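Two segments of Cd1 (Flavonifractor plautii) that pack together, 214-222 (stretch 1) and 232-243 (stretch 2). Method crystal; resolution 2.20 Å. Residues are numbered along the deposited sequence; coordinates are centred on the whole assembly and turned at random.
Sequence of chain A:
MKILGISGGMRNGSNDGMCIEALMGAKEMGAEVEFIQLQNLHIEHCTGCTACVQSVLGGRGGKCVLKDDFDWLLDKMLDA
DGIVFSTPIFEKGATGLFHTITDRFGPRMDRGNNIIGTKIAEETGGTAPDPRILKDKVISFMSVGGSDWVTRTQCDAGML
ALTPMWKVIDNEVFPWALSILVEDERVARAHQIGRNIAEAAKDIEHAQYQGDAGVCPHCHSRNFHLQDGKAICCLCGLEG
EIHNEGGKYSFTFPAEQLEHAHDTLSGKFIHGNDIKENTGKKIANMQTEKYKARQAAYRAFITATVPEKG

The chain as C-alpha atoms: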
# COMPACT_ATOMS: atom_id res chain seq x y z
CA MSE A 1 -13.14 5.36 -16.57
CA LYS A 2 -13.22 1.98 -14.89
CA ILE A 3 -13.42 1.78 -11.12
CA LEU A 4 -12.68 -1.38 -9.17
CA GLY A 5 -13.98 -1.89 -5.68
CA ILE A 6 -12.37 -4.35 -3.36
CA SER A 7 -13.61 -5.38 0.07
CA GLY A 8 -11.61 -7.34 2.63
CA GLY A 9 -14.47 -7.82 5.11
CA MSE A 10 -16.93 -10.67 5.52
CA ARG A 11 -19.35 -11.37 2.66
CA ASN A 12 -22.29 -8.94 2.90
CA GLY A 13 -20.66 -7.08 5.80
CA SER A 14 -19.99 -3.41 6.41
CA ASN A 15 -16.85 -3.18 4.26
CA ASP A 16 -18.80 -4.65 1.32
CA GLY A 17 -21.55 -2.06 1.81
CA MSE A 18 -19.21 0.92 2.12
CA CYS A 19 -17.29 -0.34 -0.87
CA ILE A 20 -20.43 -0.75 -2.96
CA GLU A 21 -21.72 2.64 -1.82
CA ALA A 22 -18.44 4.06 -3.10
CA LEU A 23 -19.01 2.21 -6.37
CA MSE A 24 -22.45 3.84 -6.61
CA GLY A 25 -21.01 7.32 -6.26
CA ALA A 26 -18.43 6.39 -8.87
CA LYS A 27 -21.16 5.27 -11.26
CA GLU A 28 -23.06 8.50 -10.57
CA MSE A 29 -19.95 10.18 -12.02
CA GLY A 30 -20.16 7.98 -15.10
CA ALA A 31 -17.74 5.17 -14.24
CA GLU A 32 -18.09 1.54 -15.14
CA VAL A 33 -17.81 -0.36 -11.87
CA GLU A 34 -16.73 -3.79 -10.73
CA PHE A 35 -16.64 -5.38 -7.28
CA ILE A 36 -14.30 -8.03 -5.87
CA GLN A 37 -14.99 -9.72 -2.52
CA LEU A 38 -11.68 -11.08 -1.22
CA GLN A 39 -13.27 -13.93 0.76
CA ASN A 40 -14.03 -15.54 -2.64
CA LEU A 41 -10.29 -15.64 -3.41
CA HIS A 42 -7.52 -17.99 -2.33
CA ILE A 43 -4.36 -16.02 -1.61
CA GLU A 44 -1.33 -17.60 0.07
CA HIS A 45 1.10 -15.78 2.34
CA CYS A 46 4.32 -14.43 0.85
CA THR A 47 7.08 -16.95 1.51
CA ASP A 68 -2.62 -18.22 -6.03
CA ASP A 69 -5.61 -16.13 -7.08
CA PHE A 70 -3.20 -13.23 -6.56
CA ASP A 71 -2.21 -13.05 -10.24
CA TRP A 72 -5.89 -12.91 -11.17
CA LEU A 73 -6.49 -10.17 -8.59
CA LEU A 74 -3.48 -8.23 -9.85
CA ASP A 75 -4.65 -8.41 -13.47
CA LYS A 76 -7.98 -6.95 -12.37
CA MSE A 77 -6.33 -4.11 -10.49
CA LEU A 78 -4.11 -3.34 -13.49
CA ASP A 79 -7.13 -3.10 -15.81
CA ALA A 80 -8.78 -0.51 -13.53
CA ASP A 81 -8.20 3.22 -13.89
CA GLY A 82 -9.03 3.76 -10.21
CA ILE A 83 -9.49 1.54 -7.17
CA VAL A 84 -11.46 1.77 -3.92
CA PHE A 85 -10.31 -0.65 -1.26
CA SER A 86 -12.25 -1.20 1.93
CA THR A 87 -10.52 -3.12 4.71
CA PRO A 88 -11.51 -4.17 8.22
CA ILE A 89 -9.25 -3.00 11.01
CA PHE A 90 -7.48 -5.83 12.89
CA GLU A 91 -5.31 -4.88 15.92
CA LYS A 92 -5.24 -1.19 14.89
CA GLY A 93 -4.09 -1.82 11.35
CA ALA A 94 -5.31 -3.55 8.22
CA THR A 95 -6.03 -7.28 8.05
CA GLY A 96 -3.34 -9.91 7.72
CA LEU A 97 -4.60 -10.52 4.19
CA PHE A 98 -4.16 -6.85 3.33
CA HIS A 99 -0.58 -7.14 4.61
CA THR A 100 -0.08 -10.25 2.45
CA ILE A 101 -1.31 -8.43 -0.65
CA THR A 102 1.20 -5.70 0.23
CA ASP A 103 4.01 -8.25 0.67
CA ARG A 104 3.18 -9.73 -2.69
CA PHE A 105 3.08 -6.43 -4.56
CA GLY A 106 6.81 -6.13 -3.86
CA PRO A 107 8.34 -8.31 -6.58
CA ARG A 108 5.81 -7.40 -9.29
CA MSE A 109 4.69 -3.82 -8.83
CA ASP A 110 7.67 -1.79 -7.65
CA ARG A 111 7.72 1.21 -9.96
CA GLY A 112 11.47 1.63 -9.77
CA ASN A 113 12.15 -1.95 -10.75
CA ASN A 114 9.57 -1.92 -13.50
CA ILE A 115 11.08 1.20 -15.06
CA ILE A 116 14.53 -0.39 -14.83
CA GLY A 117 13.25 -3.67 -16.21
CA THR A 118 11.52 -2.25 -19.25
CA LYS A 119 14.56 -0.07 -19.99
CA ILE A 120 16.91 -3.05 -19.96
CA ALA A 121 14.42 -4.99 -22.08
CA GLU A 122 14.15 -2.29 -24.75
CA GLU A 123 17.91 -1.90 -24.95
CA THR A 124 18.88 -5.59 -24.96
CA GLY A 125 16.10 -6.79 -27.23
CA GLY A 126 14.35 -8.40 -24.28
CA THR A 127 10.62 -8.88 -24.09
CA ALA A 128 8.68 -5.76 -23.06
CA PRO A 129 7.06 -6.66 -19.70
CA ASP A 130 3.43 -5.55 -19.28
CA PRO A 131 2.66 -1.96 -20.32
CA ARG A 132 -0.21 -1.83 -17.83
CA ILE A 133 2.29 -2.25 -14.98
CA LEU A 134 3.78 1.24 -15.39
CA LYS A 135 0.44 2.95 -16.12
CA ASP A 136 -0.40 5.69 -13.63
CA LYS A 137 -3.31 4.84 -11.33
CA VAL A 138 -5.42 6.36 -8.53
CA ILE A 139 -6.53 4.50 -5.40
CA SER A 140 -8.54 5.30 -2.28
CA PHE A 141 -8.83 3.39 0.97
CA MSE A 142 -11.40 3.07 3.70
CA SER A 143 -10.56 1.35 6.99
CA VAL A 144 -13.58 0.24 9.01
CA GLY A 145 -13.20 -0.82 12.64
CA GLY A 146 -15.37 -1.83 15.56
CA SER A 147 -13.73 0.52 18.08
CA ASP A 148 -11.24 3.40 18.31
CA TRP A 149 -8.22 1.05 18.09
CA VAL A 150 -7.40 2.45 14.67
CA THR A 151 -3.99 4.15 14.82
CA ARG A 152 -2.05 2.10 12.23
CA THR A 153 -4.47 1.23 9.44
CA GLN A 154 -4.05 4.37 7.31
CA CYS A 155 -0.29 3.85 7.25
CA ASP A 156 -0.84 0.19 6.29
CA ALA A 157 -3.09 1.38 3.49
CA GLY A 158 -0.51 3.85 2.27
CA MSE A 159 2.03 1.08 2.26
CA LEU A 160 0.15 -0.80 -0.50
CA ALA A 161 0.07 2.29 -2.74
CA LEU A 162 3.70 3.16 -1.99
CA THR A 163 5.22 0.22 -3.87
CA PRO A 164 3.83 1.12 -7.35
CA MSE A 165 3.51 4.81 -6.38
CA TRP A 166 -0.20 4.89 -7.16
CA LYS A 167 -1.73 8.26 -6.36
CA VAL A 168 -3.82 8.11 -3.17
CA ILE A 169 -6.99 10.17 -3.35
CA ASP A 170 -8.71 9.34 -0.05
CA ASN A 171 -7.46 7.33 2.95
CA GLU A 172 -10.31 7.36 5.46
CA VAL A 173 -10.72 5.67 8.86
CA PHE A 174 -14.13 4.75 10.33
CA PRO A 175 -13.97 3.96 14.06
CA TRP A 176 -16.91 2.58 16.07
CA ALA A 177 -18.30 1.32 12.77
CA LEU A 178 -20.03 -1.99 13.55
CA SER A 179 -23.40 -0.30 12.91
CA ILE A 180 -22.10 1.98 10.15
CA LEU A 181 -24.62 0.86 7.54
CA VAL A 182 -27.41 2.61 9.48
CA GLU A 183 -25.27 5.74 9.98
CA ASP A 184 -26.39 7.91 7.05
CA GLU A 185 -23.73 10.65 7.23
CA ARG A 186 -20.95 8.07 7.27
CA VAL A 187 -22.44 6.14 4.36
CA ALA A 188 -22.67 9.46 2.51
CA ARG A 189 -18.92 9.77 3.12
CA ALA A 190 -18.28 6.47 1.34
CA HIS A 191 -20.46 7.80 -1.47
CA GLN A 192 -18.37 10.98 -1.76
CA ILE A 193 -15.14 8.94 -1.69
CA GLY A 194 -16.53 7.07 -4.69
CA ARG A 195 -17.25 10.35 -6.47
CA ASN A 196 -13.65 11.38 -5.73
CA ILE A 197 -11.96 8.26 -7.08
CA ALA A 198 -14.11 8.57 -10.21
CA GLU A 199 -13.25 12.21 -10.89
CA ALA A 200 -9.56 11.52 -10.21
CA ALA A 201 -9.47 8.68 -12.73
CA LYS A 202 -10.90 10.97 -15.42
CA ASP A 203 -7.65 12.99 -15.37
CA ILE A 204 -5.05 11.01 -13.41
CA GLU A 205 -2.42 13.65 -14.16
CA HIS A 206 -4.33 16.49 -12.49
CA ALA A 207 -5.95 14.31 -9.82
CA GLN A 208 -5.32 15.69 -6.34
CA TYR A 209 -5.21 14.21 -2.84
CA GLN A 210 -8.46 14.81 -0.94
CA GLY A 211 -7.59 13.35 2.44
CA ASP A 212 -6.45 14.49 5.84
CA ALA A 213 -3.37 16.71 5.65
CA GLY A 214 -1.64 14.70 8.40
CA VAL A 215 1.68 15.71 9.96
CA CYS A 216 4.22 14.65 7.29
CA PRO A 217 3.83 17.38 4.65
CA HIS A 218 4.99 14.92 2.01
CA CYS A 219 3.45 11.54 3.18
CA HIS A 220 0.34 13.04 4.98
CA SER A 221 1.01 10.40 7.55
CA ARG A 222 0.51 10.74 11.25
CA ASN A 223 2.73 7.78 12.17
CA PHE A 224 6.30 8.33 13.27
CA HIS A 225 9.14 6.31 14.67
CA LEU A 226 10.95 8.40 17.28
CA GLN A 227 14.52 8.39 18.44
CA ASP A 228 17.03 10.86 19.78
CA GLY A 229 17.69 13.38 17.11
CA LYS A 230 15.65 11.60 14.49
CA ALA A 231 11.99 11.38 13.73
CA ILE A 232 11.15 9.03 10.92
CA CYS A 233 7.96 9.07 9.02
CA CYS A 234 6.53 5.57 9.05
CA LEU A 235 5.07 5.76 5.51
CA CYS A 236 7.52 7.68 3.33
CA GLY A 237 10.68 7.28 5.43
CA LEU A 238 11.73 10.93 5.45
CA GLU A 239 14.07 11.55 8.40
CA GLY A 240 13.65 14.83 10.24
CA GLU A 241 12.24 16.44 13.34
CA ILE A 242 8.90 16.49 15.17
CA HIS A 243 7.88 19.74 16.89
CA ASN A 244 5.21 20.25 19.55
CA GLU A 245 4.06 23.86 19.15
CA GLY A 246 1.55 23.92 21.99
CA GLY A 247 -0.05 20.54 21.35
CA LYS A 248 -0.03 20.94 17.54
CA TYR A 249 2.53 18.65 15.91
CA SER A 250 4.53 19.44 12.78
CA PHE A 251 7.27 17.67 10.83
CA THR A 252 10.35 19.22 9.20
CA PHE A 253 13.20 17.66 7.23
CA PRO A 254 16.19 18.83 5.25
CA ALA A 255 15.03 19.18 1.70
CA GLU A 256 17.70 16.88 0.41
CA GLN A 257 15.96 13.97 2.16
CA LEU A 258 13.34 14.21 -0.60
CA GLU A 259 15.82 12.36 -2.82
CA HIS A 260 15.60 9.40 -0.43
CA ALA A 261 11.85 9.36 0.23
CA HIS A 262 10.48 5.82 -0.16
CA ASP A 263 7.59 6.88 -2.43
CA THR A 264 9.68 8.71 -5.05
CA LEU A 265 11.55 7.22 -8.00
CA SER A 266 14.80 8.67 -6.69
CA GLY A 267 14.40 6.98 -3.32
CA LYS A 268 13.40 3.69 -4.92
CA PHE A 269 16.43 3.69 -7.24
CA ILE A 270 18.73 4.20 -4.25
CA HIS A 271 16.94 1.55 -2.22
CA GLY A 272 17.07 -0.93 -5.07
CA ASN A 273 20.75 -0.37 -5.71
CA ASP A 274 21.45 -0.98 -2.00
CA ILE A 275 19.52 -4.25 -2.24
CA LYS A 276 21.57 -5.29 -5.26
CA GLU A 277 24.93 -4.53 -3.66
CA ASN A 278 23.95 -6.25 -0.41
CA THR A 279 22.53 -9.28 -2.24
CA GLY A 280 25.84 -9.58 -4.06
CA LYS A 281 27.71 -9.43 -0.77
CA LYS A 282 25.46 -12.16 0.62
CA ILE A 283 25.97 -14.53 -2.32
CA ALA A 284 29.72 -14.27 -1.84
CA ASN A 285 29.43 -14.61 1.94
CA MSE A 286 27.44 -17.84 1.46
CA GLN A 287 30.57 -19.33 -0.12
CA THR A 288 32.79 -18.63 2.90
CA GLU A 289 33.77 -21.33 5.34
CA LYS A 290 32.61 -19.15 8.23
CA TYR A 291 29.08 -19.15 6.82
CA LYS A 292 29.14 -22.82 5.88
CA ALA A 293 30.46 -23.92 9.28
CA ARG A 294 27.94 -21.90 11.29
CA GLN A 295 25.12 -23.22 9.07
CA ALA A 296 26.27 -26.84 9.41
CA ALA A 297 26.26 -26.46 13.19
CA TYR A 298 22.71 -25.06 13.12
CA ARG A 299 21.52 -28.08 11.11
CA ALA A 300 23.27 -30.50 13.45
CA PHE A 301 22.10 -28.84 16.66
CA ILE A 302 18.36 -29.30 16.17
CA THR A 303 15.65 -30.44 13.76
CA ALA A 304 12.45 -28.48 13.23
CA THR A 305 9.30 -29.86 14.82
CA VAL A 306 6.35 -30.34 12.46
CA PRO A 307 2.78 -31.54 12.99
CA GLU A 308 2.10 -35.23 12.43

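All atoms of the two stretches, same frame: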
# COMPACT_ATOMS: atom_id res chain seq x y z
N GLY A 214 -2.62 15.40 7.58
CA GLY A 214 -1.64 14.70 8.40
C GLY A 214 -0.57 15.62 8.96
O GLY A 214 -0.72 16.84 9.04
N VAL A 215 0.54 15.01 9.38
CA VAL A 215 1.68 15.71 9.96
C VAL A 215 2.84 15.79 8.97
O VAL A 215 3.42 16.86 8.78
CB VAL A 215 2.12 15.05 11.29
CG1 VAL A 215 3.47 15.61 11.74
CG2 VAL A 215 1.08 15.25 12.38
N CYS A 216 3.20 14.66 8.35
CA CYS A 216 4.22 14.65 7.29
C CYS A 216 3.69 15.46 6.12
O CYS A 216 2.68 15.08 5.50
CB CYS A 216 4.56 13.21 6.86
SG CYS A 216 5.71 13.02 5.44
N PRO A 217 4.32 16.58 5.78
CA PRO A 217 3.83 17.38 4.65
C PRO A 217 3.96 16.66 3.32
O PRO A 217 3.29 17.03 2.35
CB PRO A 217 4.71 18.63 4.69
CG PRO A 217 5.42 18.58 6.02
CD PRO A 217 5.52 17.15 6.39
N HIS A 218 4.78 15.64 3.25
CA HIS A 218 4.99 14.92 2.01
C HIS A 218 4.12 13.66 1.93
O HIS A 218 3.43 13.48 0.97
CB HIS A 218 6.47 14.61 1.88
CG HIS A 218 6.81 13.69 0.77
ND1 HIS A 218 6.88 14.09 -0.54
CD2 HIS A 218 7.09 12.37 0.77
CE1 HIS A 218 7.19 13.07 -1.29
NE2 HIS A 218 7.33 12.01 -0.53
N CYS A 219 4.15 12.85 2.99
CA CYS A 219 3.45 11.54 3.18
C CYS A 219 1.91 11.78 3.43
O CYS A 219 1.08 11.13 2.87
CB CYS A 219 4.14 10.58 4.27
SG CYS A 219 5.79 10.83 5.12
N HIS A 220 1.59 12.78 4.25
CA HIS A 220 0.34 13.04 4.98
C HIS A 220 0.06 12.16 6.16
O HIS A 220 -0.93 12.28 6.80
CB HIS A 220 -0.92 13.25 4.13
CG HIS A 220 -0.76 14.23 3.04
ND1 HIS A 220 -0.82 13.88 1.72
CD2 HIS A 220 -0.51 15.55 3.06
CE1 HIS A 220 -0.62 14.94 0.98
NE2 HIS A 220 -0.43 15.97 1.77
N SER A 221 1.01 11.31 6.45
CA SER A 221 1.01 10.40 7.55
C SER A 221 0.96 11.07 8.90
O SER A 221 1.42 12.15 9.05
CB SER A 221 2.27 9.57 7.44
OG SER A 221 2.37 8.68 8.48
N ARG A 222 0.40 10.39 9.86
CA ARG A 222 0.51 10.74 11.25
C ARG A 222 1.31 9.76 12.11
O ARG A 222 1.34 9.89 13.29
CB ARG A 222 -0.87 10.98 11.83
CG ARG A 222 -1.69 12.03 11.12
CD ARG A 222 -2.94 12.38 11.87
NE ARG A 222 -3.66 13.44 11.21
CZ ARG A 222 -3.61 14.71 11.57
NH1 ARG A 222 -2.87 15.08 12.57
NH2 ARG A 222 -4.28 15.60 10.93
N ILE A 232 11.38 9.63 12.20
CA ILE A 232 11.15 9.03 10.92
C ILE A 232 9.68 8.84 10.63
O ILE A 232 8.96 8.28 11.40
CB ILE A 232 11.87 7.69 10.79
CG1 ILE A 232 13.30 7.83 11.30
CG2 ILE A 232 11.82 7.21 9.35
CD1 ILE A 232 14.17 6.63 11.05
N CYS A 233 9.27 9.33 9.49
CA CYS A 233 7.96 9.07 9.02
C CYS A 233 7.77 7.60 8.70
O CYS A 233 8.56 7.02 8.04
CB CYS A 233 7.68 9.86 7.81
SG CYS A 233 6.00 9.53 7.42
N CYS A 234 6.70 7.01 9.20
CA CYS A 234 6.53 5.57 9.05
C CYS A 234 6.04 5.16 7.66
O CYS A 234 6.18 3.99 7.29
CB CYS A 234 5.57 5.04 10.11
SG CYS A 234 6.33 4.92 11.71
N LEU A 235 5.50 6.08 6.87
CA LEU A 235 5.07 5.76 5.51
C LEU A 235 6.20 6.01 4.52
O LEU A 235 6.70 5.08 3.89
CB LEU A 235 3.83 6.58 5.13
CG LEU A 235 3.27 6.32 3.72
CD1 LEU A 235 3.05 4.82 3.48
CD2 LEU A 235 1.96 7.09 3.51
N CYS A 236 6.62 7.27 4.40
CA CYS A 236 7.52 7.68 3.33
C CYS A 236 9.00 7.66 3.74
O CYS A 236 9.87 7.77 2.87
CB CYS A 236 7.11 9.07 2.84
SG CYS A 236 7.46 10.54 3.87
N GLY A 237 9.31 7.49 5.02
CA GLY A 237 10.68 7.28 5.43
C GLY A 237 11.53 8.52 5.52
O GLY A 237 12.73 8.40 5.83
N LEU A 238 10.99 9.70 5.23
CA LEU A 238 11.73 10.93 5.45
C LEU A 238 12.19 10.99 6.90
O LEU A 238 11.46 10.62 7.82
CB LEU A 238 10.86 12.14 5.11
CG LEU A 238 10.67 12.43 3.62
CD1 LEU A 238 9.52 13.39 3.39
CD2 LEU A 238 11.94 13.00 3.02
N GLU A 239 13.43 11.43 7.08
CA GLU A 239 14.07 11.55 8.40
C GLU A 239 14.20 13.03 8.75
O GLU A 239 14.80 13.81 7.99
CB GLU A 239 15.43 10.86 8.40
CG GLU A 239 15.40 9.50 7.68
CD GLU A 239 16.59 8.61 8.00
OE1 GLU A 239 17.64 9.11 8.46
OE2 GLU A 239 16.47 7.39 7.78
N GLY A 240 13.65 13.43 9.89
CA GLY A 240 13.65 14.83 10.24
C GLY A 240 13.37 15.08 11.69
O GLY A 240 13.96 14.45 12.56
N GLU A 241 12.45 16.00 11.98
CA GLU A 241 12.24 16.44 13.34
C GLU A 241 10.76 16.72 13.58
O GLU A 241 10.09 17.34 12.75
CB GLU A 241 13.06 17.70 13.62
CG GLU A 241 12.85 18.30 14.99
CD GLU A 241 14.01 19.20 15.41
OE1 GLU A 241 14.58 19.90 14.54
OE2 GLU A 241 14.35 19.19 16.60
N ILE A 242 10.27 16.27 14.73
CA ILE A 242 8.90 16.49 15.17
C ILE A 242 8.89 17.65 16.17
O ILE A 242 9.68 17.65 17.12
CB ILE A 242 8.32 15.21 15.81
CG1 ILE A 242 7.91 14.20 14.73
CG2 ILE A 242 7.18 15.53 16.76
CD1 ILE A 242 6.76 14.66 13.86
N HIS A 243 8.02 18.62 15.96
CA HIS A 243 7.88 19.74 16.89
C HIS A 243 6.50 19.74 17.52
O HIS A 243 5.49 19.50 16.85
CB HIS A 243 8.08 21.09 16.19
CG HIS A 243 9.24 21.11 15.24
ND1 HIS A 243 10.55 21.14 15.66
CD2 HIS A 243 9.28 21.10 13.89
CE1 HIS A 243 11.35 21.15 14.61
NE2 HIS A 243 10.60 21.13 13.52

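The contact between the two segments is built around four cysteines, two from each, whose sulfurs converge between a pair of similar turns. The link recorded across the contact is a disulfide, with Cys219 SG and Cys236 SG 2.1 Å apart and a chi3 of -41°. Cys219 SG also lies 2.2 Å from Cys216 SG, a separation assigned as a second disulfide within the first segment. One sulfur cannot ordinarily sustain both bonds at once, so the bonding in this cluster is best read with caution. Two further sulfur approaches are close: Cys219 SG to Cys233 SG at 2.7 Å and Cys216 SG to Cys236 SG at 3.4 Å. Cys219 loses more surface to the other segment than any other residue here, and its chi1 of -9° falls between the usual wells.

Backbone hydrogen bonds shape each turn separately. His220 N donates to Cys216 O (2.8 Å), and Cys233 N to Leu238 O (3.0 Å); a weak bond runs from Gly237 N to Cys233 O (3.1 Å). No hydrogen bond crosses between the segments, which therefore meet through sulfur and apolar packing.

Carbon contacts surround the sulfurs. Leu235 CB lies 4.1 Å from both Cys219 CB and Ser221 CB, while Ser221 CB approaches Cys233 SG at 3.7 Å. Leu238 CD1 packs 3.6 Å from His218 CB and 4.3 Å from Cys216 SG. Farther out, Val215 CG1 meets Ile242 CD1 at 4.0 Å; the CA-to-CB bond of Ile242 points sideways, but the end of its side chain comes nearer.

A sulfur-aromatic contact completes the set. Cys236 SG sits 3.6 Å from His218 CD2, at the ring edge and near the ring plane, so the sulfur meets the imidazole rim rather than its face.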